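Local coordinates for protein glucokinase (Enterococcus faecalis, PDB 2QM1) that probably phosphorylates glucose with ATP as a glucokinase of the ROK family, and binds zinc and magnesium ions, at residues B[44-49]-B[92-97]; B[102-105]-B[111-114]. One frame throughout, in Å; residues are numbered along the deposited sequence. Where two conformers were deposited one is given.

Contact 1: B[44-49]-B[92-97]; sequences KHIVPS and LNWTTV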
loop_
_atom_site.group_PDB
_atom_site.type_symbol
_atom_site.label_atom_id
_atom_site.label_comp_id
_atom_site.label_asym_id
_atom_site.label_seq_id
_atom_site.Cartn_x
_atom_site.Cartn_y
_atom_site.Cartn_z
ATOM N N LYS B 44 -21.157 20.428 17.236
ATOM C CA LYS B 44 -20.329 21.204 18.183
ATOM C C LYS B 44 -20.379 20.648 19.583
ATOM O O LYS B 44 -19.566 21.034 20.414
ATOM C CB LYS B 44 -20.793 22.656 18.255
ATOM C CG LYS B 44 -22.217 22.812 18.748
ATOM C CD LYS B 44 -22.620 24.263 18.767
ATOM C CE LYS B 44 -22.401 24.905 20.110
ATOM N NZ LYS B 44 -22.991 26.316 20.137
ATOM N N HIS B 45 -21.357 19.774 19.841
ATOM C CA HIS B 45 -21.550 19.141 21.165
ATOM C C HIS B 45 -20.741 17.838 21.367
ATOM O O HIS B 45 -20.678 17.320 22.473
ATOM C CB HIS B 45 -23.063 18.908 21.447
ATOM C CG HIS B 45 -23.872 20.170 21.466
ATOM N ND1 HIS B 45 -23.655 21.177 22.378
ATOM C CD2 HIS B 45 -24.866 20.607 20.657
ATOM C CE1 HIS B 45 -24.492 22.174 22.145
ATOM N NE2 HIS B 45 -25.229 21.855 21.097
ATOM N N ILE B 46 -20.123 17.320 20.306
ATOM C CA ILE B 46 -19.467 16.002 20.371
ATOM C C ILE B 46 -18.238 16.047 21.294
ATOM O O ILE B 46 -18.200 15.384 22.339
ATOM C CB ILE B 46 -19.145 15.494 18.952
ATOM C CG1 ILE B 46 -20.462 15.224 18.213
ATOM C CG2 ILE B 46 -18.221 14.211 18.935
ATOM C CD1 ILE B 46 -20.265 14.851 16.734
ATOM N N VAL B 47 -17.275 16.894 20.945
ATOM C CA VAL B 47 -16.084 17.015 21.748
ATOM C C VAL B 47 -16.409 17.429 23.189
ATOM O O VAL B 47 -15.872 16.816 24.099
ATOM C CB VAL B 47 -14.990 17.873 21.084
ATOM C CG1 VAL B 47 -13.936 18.332 22.120
ATOM C CG2 VAL B 47 -14.345 17.071 19.931
ATOM N N PRO B 48 -17.288 18.442 23.407
ATOM C CA PRO B 48 -17.637 18.691 24.823
ATOM C C PRO B 48 -18.279 17.474 25.543
ATOM O O PRO B 48 -18.073 17.293 26.742
ATOM C CB PRO B 48 -18.638 19.838 24.724
ATOM C CG PRO B 48 -18.228 20.558 23.394
ATOM C CD PRO B 48 -17.937 19.415 22.509
ATOM N N SER B 49 -19.089 16.687 24.834
ATOM C CA SER B 49 -19.690 15.517 25.458
ATOM C C SER B 49 -18.624 14.467 25.868
ATOM O O SER B 49 -18.781 13.767 26.873
ATOM C CB SER B 49 -20.768 14.901 24.569
ATOM O OG SER B 49 -20.182 14.239 23.494
ATOM N N LEU B 92 -20.795 13.418 10.770
ATOM C CA LEU B 92 -20.841 14.001 12.098
ATOM C C LEU B 92 -21.367 15.429 12.043
ATOM O O LEU B 92 -21.632 16.027 13.083
ATOM C CB LEU B 92 -19.448 13.966 12.745
ATOM C CG LEU B 92 -18.915 12.612 13.241
ATOM C CD1 LEU B 92 -17.557 12.749 13.952
ATOM C CD2 LEU B 92 -19.930 11.880 14.152
ATOM N N ASN B 93 -21.525 15.951 10.824
ATOM C CA ASN B 93 -21.848 17.358 10.581
ATOM C C ASN B 93 -20.662 18.291 10.818
ATOM O O ASN B 93 -20.840 19.490 10.909
ATOM C CB ASN B 93 -23.044 17.856 11.449
ATOM C CG ASN B 93 -24.406 17.314 10.999
ATOM O OD1 ASN B 93 -24.624 17.044 9.806
ATOM N ND2 ASN B 93 -25.348 17.186 11.961
ATOM N N TRP B 94 -19.456 17.758 10.961
ATOM C CA TRP B 94 -18.267 18.608 10.947
ATOM C C TRP B 94 -17.982 18.980 9.500
ATOM O O TRP B 94 -17.538 18.151 8.746
ATOM C CB TRP B 94 -17.063 17.891 11.553
ATOM C CG TRP B 94 -17.215 17.595 13.023
ATOM C CD1 TRP B 94 -18.140 18.128 13.869
ATOM C CD2 TRP B 94 -16.413 16.714 13.811
ATOM N NE1 TRP B 94 -17.981 17.623 15.133
ATOM C CE2 TRP B 94 -16.920 16.757 15.128
ATOM C CE3 TRP B 94 -15.305 15.902 13.538
ATOM C CZ2 TRP B 94 -16.357 16.023 16.173
ATOM C CZ3 TRP B 94 -14.752 15.165 14.567
ATOM C CH2 TRP B 94 -15.287 15.224 15.875
ATOM N N THR B 95 -18.277 20.216 9.100
ATOM C CA THR B 95 -18.012 20.606 7.717
ATOM C C THR B 95 -16.718 21.422 7.615
ATOM O O THR B 95 -16.224 21.769 6.536
ATOM C CB THR B 95 -19.196 21.370 7.125
ATOM O OG1 THR B 95 -19.515 22.475 7.984
ATOM C CG2 THR B 95 -20.399 20.441 7.007
ATOM N N THR B 96 -16.145 21.669 8.767
ATOM C CA THR B 96 -15.010 22.538 8.892
ATOM C C THR B 96 -13.963 21.715 9.665
ATOM O O THR B 96 -14.348 20.810 10.404
ATOM C CB THR B 96 -15.574 23.758 9.647
ATOM O OG1 THR B 96 -15.912 24.831 8.724
ATOM C CG2 THR B 96 -14.772 24.188 10.794
ATOM N N VAL B 97 -12.672 22.011 9.488
ATOM C CA VAL B 97 -11.582 21.293 10.200
ATOM C C VAL B 97 -11.745 21.443 11.739
ATOM O O VAL B 97 -11.875 22.570 12.249
ATOM C CB VAL B 97 -10.182 21.839 9.807
ATOM C CG1 VAL B 97 -9.092 20.991 10.373
ATOM C CG2 VAL B 97 -10.011 21.938 8.294
#
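With chi1 of I46 at -66°, its CG2 methyl stands opposite the backbone N while CG1 lies beside that nitrogen, and chi2 of 174° carries CD1 outward in an extended chain; W94, with CG beside its own backbone N (chi1 -66°), extends its indole until the ring meets both branches. The CG2 methyl reaches CZ2 of W94 at 3.8 Å, and CD1 approaches NE1 of the same ring at 3.9 Å, so the two branches span the indole from the six-membered ring to the pyrrole nitrogen, the isoleucine crossing it at a slant. The same CD1 also meets CD2 of L92 at 4.0 Å, the two side chains at about a right angle. L92 in turn lays CD1 over one face of the indole, 3.7 Å above its plane and displaced toward the rim. V47 adds a looser touch, its CG2 lying 4.4 Å from CZ2 of W94. L13 of strand 7-13 touches I46, L92 and W94, which places the N-terminal part of helix 46-60 and the 92-97 loop against the N-terminal sheet. The indole N-H bonds to the carbonyl of G43, immediately before K44, which ties the loop to the chain entering the helix and probably helps fix the ring's rotation; buried apolar packing supplies the rest.

Contact 2: B[102-105]-B[111-114]; sequences EQIE and PFAL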
loop_
_atom_site.group_PDB
_atom_site.type_symbol
_atom_site.label_atom_id
_atom_site.label_comp_id
_atom_site.label_asym_id
_atom_site.label_seq_id
_atom_site.Cartn_x
_atom_site.Cartn_y
_atom_site.Cartn_z
ATOM N N GLU B 102 -6.453 19.789 20.246
ATOM C CA GLU B 102 -6.345 21.006 21.023
ATOM C C GLU B 102 -7.436 21.107 22.105
ATOM O O GLU B 102 -7.131 21.393 23.256
ATOM C CB GLU B 102 -6.433 22.195 20.091
ATOM C CG GLU B 102 -5.703 23.417 20.556
ATOM C CD GLU B 102 -5.577 24.388 19.399
ATOM O OE1 GLU B 102 -6.590 25.091 19.127
ATOM O OE2 GLU B 102 -4.495 24.419 18.744
ATOM N N GLN B 103 -8.688 20.858 21.730
ATOM C CA GLN B 103 -9.805 21.031 22.651
ATOM C C GLN B 103 -9.717 20.050 23.815
ATOM O O GLN B 103 -9.812 20.436 24.986
ATOM C CB GLN B 103 -11.139 20.957 21.904
ATOM C CG GLN B 103 -11.197 21.973 20.700
ATOM C CD GLN B 103 -12.404 21.850 19.759
ATOM O OE1 GLN B 103 -12.853 22.864 19.148
ATOM N NE2 GLN B 103 -12.914 20.644 19.603
ATOM N N ILE B 104 -9.454 18.790 23.507
ATOM C CA ILE B 104 -9.465 17.772 24.547
ATOM C C ILE B 104 -8.252 17.868 25.444
ATOM O O ILE B 104 -8.356 17.762 26.675
ATOM C CB ILE B 104 -9.628 16.353 23.918
ATOM C CG1 ILE B 104 -10.971 16.323 23.208
ATOM C CG2 ILE B 104 -9.495 15.222 24.998
ATOM C CD1 ILE B 104 -11.350 15.012 22.668
ATOM N N GLU B 105 -7.089 18.049 24.840
ATOM C CA GLU B 105 -5.890 18.101 25.627
ATOM C C GLU B 105 -6.026 19.277 26.567
ATOM O O GLU B 105 -5.737 19.183 27.775
ATOM C CB GLU B 105 -4.650 18.253 24.735
ATOM C CG GLU B 105 -3.508 17.409 25.210
ATOM C CD GLU B 105 -2.361 17.380 24.255
ATOM O OE1 GLU B 105 -1.989 18.451 23.722
ATOM O OE2 GLU B 105 -1.824 16.275 24.061
ATOM N N PRO B 111 -2.282 13.929 28.145
ATOM C CA PRO B 111 -1.853 13.903 26.733
ATOM C C PRO B 111 -2.821 13.103 25.843
ATOM O O PRO B 111 -3.370 12.084 26.276
ATOM C CB PRO B 111 -0.442 13.276 26.780
ATOM C CG PRO B 111 -0.396 12.566 28.043
ATOM C CD PRO B 111 -1.283 13.299 29.024
ATOM N N PHE B 112 -3.014 13.583 24.616
ATOM C CA PHE B 112 -4.074 13.113 23.718
ATOM C C PHE B 112 -3.509 12.824 22.330
ATOM O O PHE B 112 -2.686 13.593 21.836
ATOM C CB PHE B 112 -5.196 14.190 23.652
ATOM C CG PHE B 112 -6.310 13.848 22.722
ATOM C CD1 PHE B 112 -6.289 14.288 21.413
ATOM C CD2 PHE B 112 -7.336 13.011 23.134
ATOM C CE1 PHE B 112 -7.307 13.961 20.552
ATOM C CE2 PHE B 112 -8.375 12.688 22.273
ATOM C CZ PHE B 112 -8.350 13.171 20.981
ATOM N N ALA B 113 -3.966 11.731 21.699
ATOM C CA ALA B 113 -3.615 11.425 20.345
ATOM C C ALA B 113 -4.872 10.938 19.639
ATOM O O ALA B 113 -5.773 10.392 20.263
ATOM C CB ALA B 113 -2.510 10.353 20.278
ATOM N N LEU B 114 -4.979 11.180 18.346
ATOM C CA LEU B 114 -6.153 10.656 17.674
ATOM C C LEU B 114 -5.795 10.148 16.314
ATOM O O LEU B 114 -4.768 10.506 15.735
ATOM C CB LEU B 114 -7.291 11.703 17.591
ATOM C CG LEU B 114 -7.262 12.747 16.465
ATOM C CD1 LEU B 114 -8.375 13.735 16.653
ATOM C CD2 LEU B 114 -5.918 13.456 16.349
#
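I104 lies over one face of the F112 ring, its CB 4.2 Å from the ring centroid and 14° off the normal, a CH-pi contact between helix 100-108 and the start of strand 112-116. The helix packs on the N-terminal five-stranded sheet and ends a beta-alpha-beta crossover from strand 68-75 to the parallel, neighbouring strand 112-116, one of the two edge strands, with the 78-87 hairpin in the connection, within this actin-like ATPase fold. The methyls of I104 spread the contact along one side of the ring. CG2 comes to 3.6 Å from CD2 of F112, and CD1 reaches CE2 of the same ring at 3.8 Å. With CG anti to the backbone N (chi1 178°), the phenyl of F112 reaches toward I104.

E105 meets the same residue from the next position of the helix. Its side chain, extended beyond CG, passes F112 with CG 4.0 Å from CB of the phenylalanine and brings the carboxylate to the strand's first residue, its plane almost perpendicular to the phenyl ring. A polar bond thus sits next to the apolar overlap and ties the helix to the beginning of the strand. Beyond the pair, I71 and M73 of strand 68-75 touch F112, and M73 also touches I104, so the ring fills the interface of the helix with the two neighbouring strands. The amide N of F112 donates to OE2 of E105 over 3.0 Å, with an angle of 153° at the hydrogen, and the carboxylate oxygen accepts through its anti lone pair.

Contact 1 closes along the chain before contact 2 opens, and their centres lie about 14 Å apart on the same side of the chain's centre. Both belong to the layer packed on the five-stranded mixed sheet of the N-terminal half: contact 1 reaches strand 7-13 through L13, whereas contact 2 involves one of the two edge strands, 112-116, and its neighbour 68-75. The loop of contact 1 leads on to helix 100-108, which supplies one side of contact 2. V47 of helix 46-60 touches Q103 and I104 of helix 100-108, its CG1 lying 3.7 Å from CG1 of I104, so the two helices meet here and the contacts join in one largely apolar layer over this sheet, contact 1 through a loop and contact 2 through a helix and a strand.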